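PDB 4HNO: probable endonuclease 4 from Thermotoga maritima, which probably cleaves DNA at apurinic or apyrimidinic sites during repair, leaving a 3'-hydroxyl group and a 5'-terminal sugar phosphate, with metal ions bound at its active site. Local coordinates for residues Arg40-Lys45 against Gly74-Leu79; Ile64-Ala69 against Gly105-Asn110; Ala80-Asp85 against Ser115-Gly120; Ile217-Ser222 against Glu234-Gly239. All blocks are in the same frame, centred on the assembly; numbering follows the deposited sequence.

All four contacts belong to one TIM barrel, at different depths. Contact 1 is a surface contact of two loops, held by apolar and CH-pi packing with no hydrogen bond across it. Contact 3 is partly buried and also lacks one; its polar groups bond within each segment or to outside residues such as Arg127. The two touch through Asn78 and Ser115. Contacts 2 and 4, also partly buried, reach the same sheet and meet at Asn110 and His218. A salt bridge marks contact 2, backbone hydrogen bonds contact 4; each adds an apolar pair. In contact 2 a carboxylate grips two side chains; in contact 4 one accepts from backbone NH groups, and His218 binds manganese.

Contact 1. Residues Arg40-Lys45 against Gly74-Leu79; sequences RSWSAK and GYLINL
Leu76 fills the tight part of this contact, with Trp42 on one side and the backbone of Ser41 on another. Its CB lies over a face of the indole, 4.3 Å from the centroid of the six-membered ring of Trp42. This is a CH-pi contact, 28° off the ring normal. The outer rim of the ring also meets backbone: Trp42 CH2 is 3.4 Å from Leu76 O. CG of Leu76 is anti to its carbonyl carbon (chi1 -57°), and CD1 beyond it reaches Ser41 O at 3.6 Å. Ile77 adds its CA at the edge of the indole, near the ring plane.

The other end is looser and more exposed. Arg40 and Tyr75 barely meet: in one of two tyrosine conformers, Arg40 O is 4.3 Å from Tyr75 OH. The side chain of Tyr75 is about 9 Å from a bound zinc ion. No hydrogen bond joins the segments.

Trp42 also leans on Lys89 and Ser90 of helix 84-104. Residues 74-77 form a type I beta turn. The contact thus joins two successive loops, each running from a barrel strand to the next helix, as in the strand-to-helix loops of a TIM barrel.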
loop_
_atom_site.group_PDB
_atom_site.type_symbol
_atom_site.label_atom_id
_atom_site.label_comp_id
_atom_site.label_asym_id
_atom_site.label_seq_id
_atom_site.Cartn_x
_atom_site.Cartn_y
_atom_site.Cartn_z
ATOM N N ARG A 40 7.179 -18.058 5.262
ATOM C CA ARG A 40 8.144 -17.540 6.218
ATOM C C ARG A 40 9.529 -17.530 5.646
ATOM O O ARG A 40 10.486 -17.219 6.354
ATOM C CB ARG A 40 8.121 -18.364 7.481
ATOM C CG ARG A 40 6.996 -17.949 8.360
ATOM C CD ARG A 40 6.507 -19.119 9.134
ATOM N NE ARG A 40 7.426 -19.501 10.197
ATOM C CZ ARG A 40 7.149 -20.440 11.093
ATOM N NH1 ARG A 40 5.999 -21.100 11.022
ATOM N NH2 ARG A 40 8.007 -20.717 12.070
ATOM N N SER A 41 9.658 -17.908 4.390
ATOM C CA SER A 41 10.968 -17.886 3.753
ATOM C C SER A 41 10.763 -17.541 2.275
ATOM O O SER A 41 9.811 -16.838 1.912
ATOM C CB SER A 41 11.753 -19.203 3.997
ATOM O OG SER A 41 13.098 -19.184 3.484
ATOM N N TRP A 42 11.679 -18.012 1.452
ATOM C CA TRP A 42 11.834 -17.475 0.130
ATOM C C TRP A 42 10.994 -18.161 -0.944
ATOM O O TRP A 42 11.066 -17.764 -2.097
ATOM C CB TRP A 42 13.306 -17.521 -0.225
ATOM C CG TRP A 42 14.138 -16.591 0.589
ATOM C CD1 TRP A 42 15.102 -16.919 1.491
ATOM C CD2 TRP A 42 14.079 -15.168 0.555
ATOM N NE1 TRP A 42 15.657 -15.789 2.002
ATOM C CE2 TRP A 42 15.050 -14.697 1.440
ATOM C CE3 TRP A 42 13.313 -14.245 -0.167
ATOM C CZ2 TRP A 42 15.270 -13.339 1.649
ATOM C CZ3 TRP A 42 13.534 -12.908 0.038
ATOM C CH2 TRP A 42 14.513 -12.463 0.932
ATOM N N SER A 43 10.176 -19.130 -0.567
ATOM C CA SER A 43 9.279 -19.784 -1.509
ATOM C C SER A 43 7.842 -19.623 -1.043
ATOM O O SER A 43 7.563 -19.586 0.156
ATOM C CB SER A 43 9.630 -21.254 -1.676
ATOM O OG SER A 43 9.506 -21.937 -0.454
ATOM N N ALA A 44 6.936 -19.490 -1.994
ATOM C CA ALA A 44 5.525 -19.375 -1.686
ATOM C C ALA A 44 4.728 -20.213 -2.682
ATOM O O ALA A 44 4.989 -20.215 -3.885
ATOM C CB ALA A 44 5.051 -17.927 -1.763
ATOM N N LYS A 45 3.717 -20.884 -2.174
ATOM C CA LYS A 45 2.782 -21.603 -3.021
ATOM C C LYS A 45 1.829 -20.652 -3.726
ATOM O O LYS A 45 1.521 -19.542 -3.265
ATOM C CB LYS A 45 1.957 -22.581 -2.196
ATOM C CG LYS A 45 2.766 -23.727 -1.629
ATOM C CD LYS A 45 1.884 -24.726 -0.899
ATOM C CE LYS A 45 2.660 -25.439 0.195
ATOM N NZ LYS A 45 1.929 -26.610 0.746
ATOM N N GLY A 74 5.422 -9.419 0.576
ATOM C CA GLY A 74 5.931 -9.913 1.833
ATOM C C GLY A 74 7.089 -9.126 2.392
ATOM O O GLY A 74 7.907 -8.544 1.673
ATOM N N TYR A 75 7.164 -9.244 3.718
ATOM C CA TYR A 75 8.107 -8.549 4.589
ATOM C C TYR A 75 9.600 -8.802 4.318
ATOM O O TYR A 75 10.447 -7.992 4.682
ATOM C CB TYR A 75 7.730 -8.835 6.065
ATOM C CG TYR A 75 8.033 -10.204 6.680
ATOM C CD1 TYR A 75 8.934 -10.307 7.735
ATOM C CD2 TYR A 75 7.374 -11.376 6.276
ATOM C CE1 TYR A 75 9.208 -11.520 8.346
ATOM C CE2 TYR A 75 7.651 -12.608 6.889
ATOM C CZ TYR A 75 8.569 -12.666 7.918
ATOM O OH TYR A 75 8.843 -13.870 8.532
ATOM N N LEU A 76 9.901 -9.913 3.664
ATOM C CA LEU A 76 11.290 -10.361 3.396
ATOM C C LEU A 76 11.923 -9.728 2.167
ATOM O O LEU A 76 13.136 -9.612 2.077
ATOM C CB LEU A 76 11.325 -11.888 3.159
ATOM C CG LEU A 76 10.784 -12.843 4.203
ATOM C CD1 LEU A 76 11.298 -14.236 3.887
ATOM C CD2 LEU A 76 11.183 -12.385 5.576
ATOM N N ILE A 77 11.108 -9.429 1.171
ATOM C CA ILE A 77 11.638 -8.979 -0.101
ATOM C C ILE A 77 12.319 -7.624 0.067
ATOM O O ILE A 77 11.761 -6.705 0.665
ATOM C CB ILE A 77 10.501 -8.925 -1.110
ATOM C CG1 ILE A 77 10.070 -10.353 -1.480
ATOM C CG2 ILE A 77 10.865 -8.091 -2.343
ATOM C CD1 ILE A 77 8.720 -10.410 -2.144
ATOM N N ASN A 78 13.536 -7.524 -0.438
ATOM C CA ASN A 78 14.300 -6.290 -0.340
ATOM C C ASN A 78 15.165 -6.137 -1.577
ATOM O O ASN A 78 16.308 -6.585 -1.625
ATOM C CB ASN A 78 15.155 -6.274 0.913
ATOM C CG ASN A 78 15.923 -4.990 1.038
ATOM O OD1 ASN A 78 15.720 -4.056 0.259
ATOM N ND2 ASN A 78 16.845 -4.930 1.992
ATOM N N LEU A 79 14.585 -5.485 -2.577
ATOM C CA LEU A 79 15.264 -5.264 -3.849
ATOM C C LEU A 79 16.407 -4.251 -3.766
ATOM O O LEU A 79 17.132 -4.091 -4.738
ATOM C CB LEU A 79 14.281 -4.790 -4.914
ATOM C CG LEU A 79 13.161 -5.755 -5.301
ATOM C CD1 LEU A 79 12.267 -5.063 -6.340
ATOM C CD2 LEU A 79 13.693 -7.070 -5.824
#

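Contact 2. Residues Ile64-Ala69 against Gly105-Asn110; sequences IDWENA and GIRYLN
Glu67 meets Arg107 and Tyr108 where two neighbouring parallel strands of the TIM barrel, 69-72 and 108-115, begin.

The polar part centres on the Glu67 carboxylate, which uses both oxygens. A bend at chi2 (-61°) places CD of Glu67 near both partners. OE2 makes a salt bridge to Arg107 NH1 at 2.8 Å, through its anti lone pair and close to the guanidinium plane. Tyr108 OH donates to OE1 of Glu67 at 2.6 Å, on the syn lone pair. The carboxylate is turned 78° from the tyrosine ring. Asp65 OD2 accepts from Glu67 N, an Asx turn just before Glu67.

Trp66 packs on the guanidinium. Its CB sits over the centre of one face, 3.4 Å from Arg107 CZ. The indole and guanidinium planes are 26° apart. Gly105, with positive phi after helix 84-104, sets its O 3.3 Å from Trp66 CE3.

The apolar pair is Ala69 and Ile106. Ala69 CB meets Ile106 CD1 at 3.6 Å in one of two isoleucine conformers, and Phe55 of helix 49-61 also touches Ile106.

A water bridges the backbones: it donates to Trp66 O and to Ala69 O, each at 2.7 Å, and accepts from Arg107 N at 2.8 Å.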
loop_
_atom_site.group_PDB
_atom_site.type_symbol
_atom_site.label_atom_id
_atom_site.label_comp_id
_atom_site.label_asym_id
_atom_site.label_seq_id
_atom_site.Cartn_x
_atom_site.Cartn_y
_atom_site.Cartn_z
ATOM N N ILE A 64 -17.374 -6.664 -5.431
ATOM C CA ILE A 64 -16.178 -5.882 -5.150
ATOM C C ILE A 64 -15.529 -5.413 -6.446
ATOM O O ILE A 64 -15.257 -6.206 -7.326
ATOM C CB ILE A 64 -15.149 -6.699 -4.363
ATOM C CG1 ILE A 64 -15.767 -7.323 -3.119
ATOM C CG2 ILE A 64 -13.948 -5.840 -4.007
ATOM C CD1 ILE A 64 -16.280 -6.349 -2.136
ATOM N N ASP A 65 -15.252 -4.122 -6.528
ATOM C CA ASP A 65 -14.585 -3.532 -7.671
ATOM C C ASP A 65 -13.119 -3.998 -7.668
ATOM O O ASP A 65 -12.402 -3.809 -6.682
ATOM C CB ASP A 65 -14.688 -2.012 -7.518
ATOM C CG ASP A 65 -14.206 -1.225 -8.726
ATOM O OD1 ASP A 65 -14.661 -0.069 -8.882
ATOM O OD2 ASP A 65 -13.336 -1.694 -9.482
ATOM N N TRP A 66 -12.687 -4.614 -8.759
ATOM C CA TRP A 66 -11.311 -5.099 -8.849
ATOM C C TRP A 66 -10.262 -3.979 -8.807
ATOM O O TRP A 66 -9.099 -4.249 -8.563
ATOM C CB TRP A 66 -11.147 -5.945 -10.101
ATOM C CG TRP A 66 -11.827 -7.275 -9.984
ATOM C CD1 TRP A 66 -13.101 -7.589 -10.351
ATOM C CD2 TRP A 66 -11.266 -8.472 -9.447
ATOM N NE1 TRP A 66 -13.369 -8.906 -10.072
ATOM C CE2 TRP A 66 -12.247 -9.477 -9.539
ATOM C CE3 TRP A 66 -10.013 -8.803 -8.927
ATOM C CZ2 TRP A 66 -12.020 -10.780 -9.119
ATOM C CZ3 TRP A 66 -9.789 -10.100 -8.511
ATOM C CH2 TRP A 66 -10.780 -11.075 -8.627
ATOM N N GLU A 67 -10.663 -2.722 -9.010
ATOM C CA GLU A 67 -9.725 -1.609 -8.831
ATOM C C GLU A 67 -9.510 -1.260 -7.375
ATOM O O GLU A 67 -8.708 -0.400 -7.070
ATOM C CB GLU A 67 -10.205 -0.373 -9.572
ATOM C CG GLU A 67 -10.025 -0.486 -11.053
ATOM C CD GLU A 67 -8.576 -0.656 -11.433
ATOM O OE1 GLU A 67 -7.757 0.221 -11.067
ATOM O OE2 GLU A 67 -8.251 -1.686 -12.062
ATOM N N ASN A 68 -10.228 -1.936 -6.489
ATOM C CA ASN A 68 -10.179 -1.668 -5.065
ATOM C C ASN A 68 -9.587 -2.826 -4.258
ATOM O O ASN A 68 -9.724 -2.830 -3.034
ATOM C CB ASN A 68 -11.580 -1.381 -4.511
ATOM C CG ASN A 68 -12.275 -0.177 -5.162
ATOM O OD1 ASN A 68 -11.754 0.532 -6.038
ATOM N ND2 ASN A 68 -13.498 0.044 -4.714
ATOM N N ALA A 69 -8.949 -3.777 -4.941
ATOM C CA ALA A 69 -8.405 -4.970 -4.319
ATOM C C ALA A 69 -6.905 -5.002 -4.576
ATOM O O ALA A 69 -6.462 -4.892 -5.721
ATOM C CB ALA A 69 -9.078 -6.220 -4.890
ATOM N N GLY A 105 -6.495 -12.829 -9.988
ATOM C CA GLY A 105 -7.071 -11.702 -10.679
ATOM C C GLY A 105 -6.733 -10.339 -10.059
ATOM O O GLY A 105 -7.190 -9.318 -10.547
ATOM N N ILE A 106 -5.948 -10.328 -9.001
ATOM C CA ILE A 106 -5.564 -9.079 -8.353
ATOM C C ILE A 106 -4.638 -8.300 -9.289
ATOM O O ILE A 106 -3.701 -8.843 -9.877
ATOM C CB ILE A 106 -4.898 -9.376 -6.991
ATOM C CG1 ILE A 106 -5.889 -9.985 -6.000
ATOM C CG2 ILE A 106 -4.225 -8.151 -6.420
ATOM C CD1 ILE A 106 -6.857 -9.015 -5.416
ATOM N N ARG A 107 -4.913 -7.008 -9.374
ATOM C CA ARG A 107 -4.303 -6.148 -10.358
ATOM C C ARG A 107 -3.056 -5.398 -9.866
ATOM O O ARG A 107 -2.310 -4.854 -10.666
ATOM C CB ARG A 107 -5.359 -5.148 -10.825
ATOM C CG ARG A 107 -6.499 -5.822 -11.549
ATOM C CD ARG A 107 -7.560 -4.839 -11.984
ATOM N NE ARG A 107 -8.639 -5.568 -12.653
ATOM C CZ ARG A 107 -9.774 -5.020 -13.054
ATOM N NH1 ARG A 107 -10.000 -3.733 -12.850
ATOM N NH2 ARG A 107 -10.699 -5.765 -13.639
ATOM N N TYR A 108 -2.877 -5.366 -8.553
ATOM C CA TYR A 108 -1.895 -4.483 -7.912
ATOM C C TYR A 108 -1.149 -5.244 -6.823
ATOM O O TYR A 108 -1.760 -5.906 -5.985
ATOM C CB TYR A 108 -2.597 -3.313 -7.240
ATOM C CG TYR A 108 -3.314 -2.413 -8.186
ATOM C CD1 TYR A 108 -4.684 -2.310 -8.199
ATOM C CD2 TYR A 108 -2.582 -1.653 -9.076
ATOM C CE1 TYR A 108 -5.322 -1.471 -9.107
ATOM C CE2 TYR A 108 -3.200 -0.827 -9.981
ATOM C CZ TYR A 108 -4.569 -0.733 -9.996
ATOM O OH TYR A 108 -5.146 0.109 -10.927
ATOM N N LEU A 109 0.166 -5.050 -6.807
ATOM C CA LEU A 109 1.048 -5.625 -5.795
ATOM C C LEU A 109 1.885 -4.491 -5.223
ATOM O O LEU A 109 2.711 -3.900 -5.927
ATOM C CB LEU A 109 1.949 -6.699 -6.420
ATOM C CG LEU A 109 2.951 -7.350 -5.466
ATOM C CD1 LEU A 109 2.280 -8.043 -4.296
ATOM C CD2 LEU A 109 3.801 -8.336 -6.234
ATOM N N ASN A 110 1.654 -4.184 -3.960
ATOM C CA ASN A 110 2.267 -3.057 -3.269
ATOM C C ASN A 110 3.526 -3.492 -2.543
ATOM O O ASN A 110 3.473 -4.415 -1.724
ATOM C CB ASN A 110 1.242 -2.515 -2.275
ATOM C CG ASN A 110 1.778 -1.375 -1.445
ATOM O OD1 ASN A 110 1.625 -0.217 -1.800
ATOM N ND2 ASN A 110 2.410 -1.702 -0.351
HETATM O O HOH W 1 -7.241 -6.155 -8.001
#

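Contact 3. Residues Ala80-Asp85 against Ser115-Gly120; sequences ASPKDD and SHLGTG
Pro82 lays its ring against the turn of residues 116-119. Its CB meets Thr119 OG1 at 3.6 Å and CG2 of the same threonine at 3.8 Å. Pro82 CG lies 3.7 Å from His116 O. On the Leu117 side, Pro82 CD touches CD1 at 4.0 Å, and the two side chains cross at about a right angle. Ala80 CB packs on the carbonyl of Ser115.

No hydrogen bond crosses the contact; each segment braces itself. Residues 116-119 form a type I' beta turn. Thr119 OG1 stands between its own N and carbonyl carbon (chi1 66°). It donates to His116 O at 2.7 Å, in the carbonyl plane and on a lone pair, and Thr119 N grips the same oxygen. Gly118 N donates to His116 ND1, tilted from the imidazole plane. Ser81 OG accepts from Lys83 N at 3.0 Å in an ST turn, and Lys83 is the N-cap residue of helix 84-104.

Arg127 of helix 121-136 joins the two sides, bonding through NH1 to Ala80 O and Thr119 OG1. Ala80 and His116 also touch Ile156 of strand 155-156. The contact thus links the lead-in to helix 84-104 with the loop between strand 108-115 and helix 121-136.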
loop_
_atom_site.group_PDB
_atom_site.type_symbol
_atom_site.label_atom_id
_atom_site.label_comp_id
_atom_site.label_asym_id
_atom_site.label_seq_id
_atom_site.Cartn_x
_atom_site.Cartn_y
_atom_site.Cartn_z
ATOM N N ALA A 80 16.561 -3.577 -2.622
ATOM C CA ALA A 80 17.710 -2.700 -2.424
ATOM C C ALA A 80 18.845 -3.383 -1.683
ATOM O O ALA A 80 19.884 -2.767 -1.472
ATOM C CB ALA A 80 17.319 -1.431 -1.687
ATOM N N SER A 81 18.681 -4.633 -1.285
ATOM C CA SER A 81 19.685 -5.263 -0.451
ATOM C C SER A 81 21.034 -5.260 -1.133
ATOM O O SER A 81 21.142 -5.614 -2.306
ATOM C CB SER A 81 19.319 -6.707 -0.164
ATOM O OG SER A 81 20.354 -7.312 0.589
ATOM N N PRO A 82 22.096 -4.948 -0.395
ATOM C CA PRO A 82 23.452 -5.057 -0.941
ATOM C C PRO A 82 23.999 -6.483 -0.854
ATOM O O PRO A 82 25.155 -6.692 -1.202
ATOM C CB PRO A 82 24.250 -4.106 -0.042
ATOM C CG PRO A 82 23.567 -4.235 1.273
ATOM C CD PRO A 82 22.092 -4.353 0.949
ATOM N N LYS A 83 23.199 -7.419 -0.365
ATOM C CA LYS A 83 23.557 -8.823 -0.312
ATOM C C LYS A 83 22.951 -9.512 -1.515
ATOM O O LYS A 83 21.738 -9.593 -1.663
ATOM C CB LYS A 83 23.052 -9.459 0.982
ATOM C CG LYS A 83 23.411 -8.673 2.245
ATOM C CD LYS A 83 24.881 -8.321 2.383
ATOM C CE LYS A 83 25.136 -7.456 3.619
ATOM N NZ LYS A 83 24.476 -7.981 4.851
ATOM N N ASP A 84 23.789 -10.026 -2.393
ATOM C CA ASP A 84 23.277 -10.588 -3.628
ATOM C C ASP A 84 22.333 -11.768 -3.406
ATOM O O ASP A 84 21.392 -11.935 -4.167
ATOM C CB ASP A 84 24.429 -10.996 -4.522
ATOM C CG ASP A 84 23.954 -11.561 -5.828
ATOM O OD1 ASP A 84 23.321 -10.804 -6.591
ATOM O OD2 ASP A 84 24.161 -12.758 -6.078
ATOM N N ASP A 85 22.596 -12.585 -2.386
ATOM C CA ASP A 85 21.682 -13.676 -2.026
ATOM C C ASP A 85 20.271 -13.147 -1.853
ATOM O O ASP A 85 19.318 -13.646 -2.477
ATOM C CB ASP A 85 22.109 -14.344 -0.698
ATOM C CG ASP A 85 23.273 -15.293 -0.851
ATOM O OD1 ASP A 85 23.857 -15.360 -1.954
ATOM O OD2 ASP A 85 23.605 -15.962 0.160
ATOM N N SER A 115 15.640 -1.414 1.532
ATOM C CA SER A 115 16.653 -0.762 2.353
ATOM C C SER A 115 18.036 -1.122 1.830
ATOM O O SER A 115 18.338 -2.297 1.619
ATOM C CB SER A 115 16.562 -1.189 3.792
ATOM O OG SER A 115 17.747 -0.750 4.473
ATOM N N HIS A 116 18.890 -0.103 1.658
ATOM C CA HIS A 116 20.258 -0.311 1.213
ATOM C C HIS A 116 21.221 -0.643 2.327
ATOM O O HIS A 116 22.411 -0.866 2.096
ATOM C CB HIS A 116 20.771 0.887 0.425
ATOM C CG HIS A 116 20.670 2.175 1.163
ATOM N ND1 HIS A 116 21.435 2.464 2.267
ATOM C CD2 HIS A 116 19.857 3.234 0.964
ATOM C CE1 HIS A 116 21.095 3.663 2.706
ATOM N NE2 HIS A 116 20.135 4.147 1.938
ATOM N N LEU A 117 20.716 -0.671 3.556
ATOM C CA LEU A 117 21.524 -1.029 4.735
ATOM C C LEU A 117 22.802 -0.179 4.911
ATOM O O LEU A 117 23.817 -0.638 5.458
ATOM C CB LEU A 117 21.868 -2.523 4.712
ATOM C CG LEU A 117 20.714 -3.467 5.078
ATOM C CD1 LEU A 117 19.673 -3.522 3.970
ATOM C CD2 LEU A 117 21.204 -4.877 5.402
ATOM N N GLY A 118 22.728 1.072 4.469
ATOM C CA GLY A 118 23.827 2.019 4.598
ATOM C C GLY A 118 24.877 1.982 3.493
ATOM O O GLY A 118 25.980 2.472 3.674
ATOM N N THR A 119 24.530 1.414 2.343
ATOM C CA THR A 119 25.447 1.290 1.212
ATOM C C THR A 119 25.137 2.255 0.069
ATOM O O THR A 119 25.729 2.153 -1.009
ATOM C CB THR A 119 25.470 -0.140 0.649
ATOM O OG1 THR A 119 24.196 -0.463 0.081
ATOM C CG2 THR A 119 25.847 -1.146 1.726
ATOM N N GLY A 120 24.205 3.169 0.291
ATOM C CA GLY A 120 24.005 4.278 -0.621
ATOM C C GLY A 120 22.637 4.286 -1.273
ATOM O O GLY A 120 22.213 3.291 -1.859
#

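Contact 4. Residues Ile217-Ser222 against Glu234-Gly239; sequences IHLNDS and ERIGSG. With MN (manganese (II) ion), chain E.
Asp221 turns its CG anti to the backbone N (chi1 -150°), and its carboxylate reaches into the loop of residues 235-239. OD2 accepts from Gly237 N at 3.0 Å, on the anti lone pair, and weakly from Gly239 N. OD1 accepts from Ser222 N. One side chain thus ties a type II beta turn, Arg235 to Ser238, to the strand end. Gly239 fits closely, its CA 3.2 Å from Ser222 O.

Asp221 and Glu234 form an antiparallel hydrogen-bonded pair. Glu234 N donates to Asp221 O at 2.9 Å; the return bond, Asp221 N to Glu234 O, is weak. Asp221 CB and Glu234 CB lie 4.0 Å apart. Further along, Ile236 CD1 packs against Leu219 CG at 4.0 Å, the two side chains crossing at about a right angle.

On the same strand His218 binds manganese through ND1 at 2.2 Å, with CG anti to its carbonyl carbon (chi1 -72°). Glu147, Asp181, Glu263 and a water complete this site, and Asn220 OD1 accepts from Glu263 N.

Strand 214-222 lies between the parallel strands 176-181 and 260-262 of the TIM barrel. Helix 242-250 packs on Leu219 and Asp221 through Phe246, and helix 182-187 touches Asn220 and Ser222.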
loop_
_atom_site.group_PDB
_atom_site.type_symbol
_atom_site.label_atom_id
_atom_site.label_comp_id
_atom_site.label_asym_id
_atom_site.label_seq_id
_atom_site.Cartn_x
_atom_site.Cartn_y
_atom_site.Cartn_z
ATOM N N ILE A 217 -4.325 4.626 -0.901
ATOM C CA ILE A 217 -3.859 5.296 0.308
ATOM C C ILE A 217 -3.939 4.285 1.434
ATOM O O ILE A 217 -4.964 3.628 1.621
ATOM C CB ILE A 217 -4.713 6.535 0.600
ATOM C CG1 ILE A 217 -4.427 7.605 -0.453
ATOM C CG2 ILE A 217 -4.451 7.065 2.020
ATOM C CD1 ILE A 217 -5.457 8.705 -0.504
ATOM N N HIS A 218 -2.835 4.151 2.178
ATOM C CA HIS A 218 -2.862 3.423 3.428
ATOM C C HIS A 218 -3.212 4.438 4.508
ATOM O O HIS A 218 -2.451 5.380 4.770
ATOM C CB HIS A 218 -1.538 2.752 3.739
ATOM C CG HIS A 218 -1.241 1.580 2.877
ATOM N ND1 HIS A 218 0.014 1.014 2.837
ATOM C CD2 HIS A 218 -2.049 0.843 2.079
ATOM C CE1 HIS A 218 -0.054 -0.031 2.035
ATOM N NE2 HIS A 218 -1.288 -0.157 1.560
ATOM N N LEU A 219 -4.393 4.265 5.076
ATOM C CA LEU A 219 -4.985 5.219 5.995
ATOM C C LEU A 219 -4.661 4.768 7.410
ATOM O O LEU A 219 -5.310 3.899 7.985
ATOM C CB LEU A 219 -6.495 5.299 5.756
ATOM C CG LEU A 219 -7.101 6.561 6.354
ATOM C CD1 LEU A 219 -6.788 7.782 5.478
ATOM C CD2 LEU A 219 -8.598 6.400 6.566
ATOM N N ASN A 220 -3.613 5.380 7.953
ATOM C CA ASN A 220 -3.065 5.038 9.258
ATOM C C ASN A 220 -2.838 6.316 10.064
ATOM O O ASN A 220 -2.199 7.246 9.575
ATOM C CB ASN A 220 -1.696 4.368 9.089
ATOM C CG ASN A 220 -1.791 3.028 8.378
ATOM O OD1 ASN A 220 -2.656 2.214 8.709
ATOM N ND2 ASN A 220 -0.895 2.810 7.426
ATOM N N ASP A 221 -3.352 6.371 11.289
ATOM C CA ASP A 221 -2.903 7.433 12.180
ATOM C C ASP A 221 -1.482 7.044 12.639
ATOM O O ASP A 221 -0.955 5.980 12.281
ATOM C CB ASP A 221 -3.919 7.616 13.326
ATOM C CG ASP A 221 -3.988 9.043 13.870
ATOM O OD1 ASP A 221 -2.943 9.715 13.906
ATOM O OD2 ASP A 221 -5.108 9.456 14.295
ATOM N N SER A 222 -0.873 7.915 13.429
ATOM C CA SER A 222 0.470 7.701 13.937
ATOM C C SER A 222 0.520 7.785 15.453
ATOM O O SER A 222 -0.073 8.677 16.056
ATOM C CB SER A 222 1.452 8.717 13.362
ATOM O OG SER A 222 2.740 8.419 13.877
ATOM N N GLU A 234 -1.381 3.915 14.273
ATOM C CA GLU A 234 -2.369 4.105 15.319
ATOM C C GLU A 234 -3.761 4.108 14.680
ATOM O O GLU A 234 -3.942 4.449 13.507
ATOM C CB GLU A 234 -2.079 5.416 16.084
ATOM C CG GLU A 234 -3.035 5.762 17.230
ATOM C CD GLU A 234 -3.093 4.682 18.284
ATOM O OE1 GLU A 234 -2.479 4.885 19.347
ATOM O OE2 GLU A 234 -3.749 3.635 18.049
ATOM N N ARG A 235 -4.733 3.726 15.501
ATOM C CA ARG A 235 -6.140 3.750 15.137
ATOM C C ARG A 235 -6.582 5.145 14.714
ATOM O O ARG A 235 -6.134 6.145 15.268
ATOM C CB ARG A 235 -6.973 3.275 16.334
ATOM C CG ARG A 235 -6.508 1.886 16.775
ATOM C CD ARG A 235 -7.478 1.101 17.570
ATOM N NE ARG A 235 -8.749 0.991 16.889
ATOM C CZ ARG A 235 -9.829 0.540 17.492
ATOM N NH1 ARG A 235 -9.766 0.143 18.757
ATOM N NH2 ARG A 235 -10.963 0.492 16.838
ATOM N N ILE A 236 -7.477 5.206 13.738
ATOM C CA ILE A 236 -7.917 6.485 13.191
ATOM C C ILE A 236 -8.500 7.350 14.289
ATOM O O ILE A 236 -9.447 6.958 14.982
ATOM C CB ILE A 236 -8.984 6.279 12.094
ATOM C CG1 ILE A 236 -8.450 5.398 10.946
ATOM C CG2 ILE A 236 -9.480 7.627 11.581
ATOM C CD1 ILE A 236 -7.207 5.909 10.312
ATOM N N GLY A 237 -7.941 8.548 14.435
ATOM C CA GLY A 237 -8.427 9.499 15.418
ATOM C C GLY A 237 -7.755 9.405 16.771
ATOM O O GLY A 237 -7.968 10.261 17.616
ATOM N N SER A 238 -6.942 8.377 16.979
ATOM C CA SER A 238 -6.302 8.167 18.264
ATOM C C SER A 238 -4.856 8.614 18.307
ATOM O O SER A 238 -4.217 8.494 19.349
ATOM C CB SER A 238 -6.401 6.710 18.679
ATOM O OG SER A 238 -7.744 6.407 18.967
ATOM N N GLY A 239 -4.341 9.130 17.196
ATOM C CA GLY A 239 -2.943 9.511 17.132
ATOM C C GLY A 239 -2.734 10.969 16.805
ATOM O O GLY A 239 -3.607 11.818 16.984
HETATM MN MN MN E . 1.421 1.008 4.574
HETATM O O HOH W 2 2.340 -0.693 4.833
#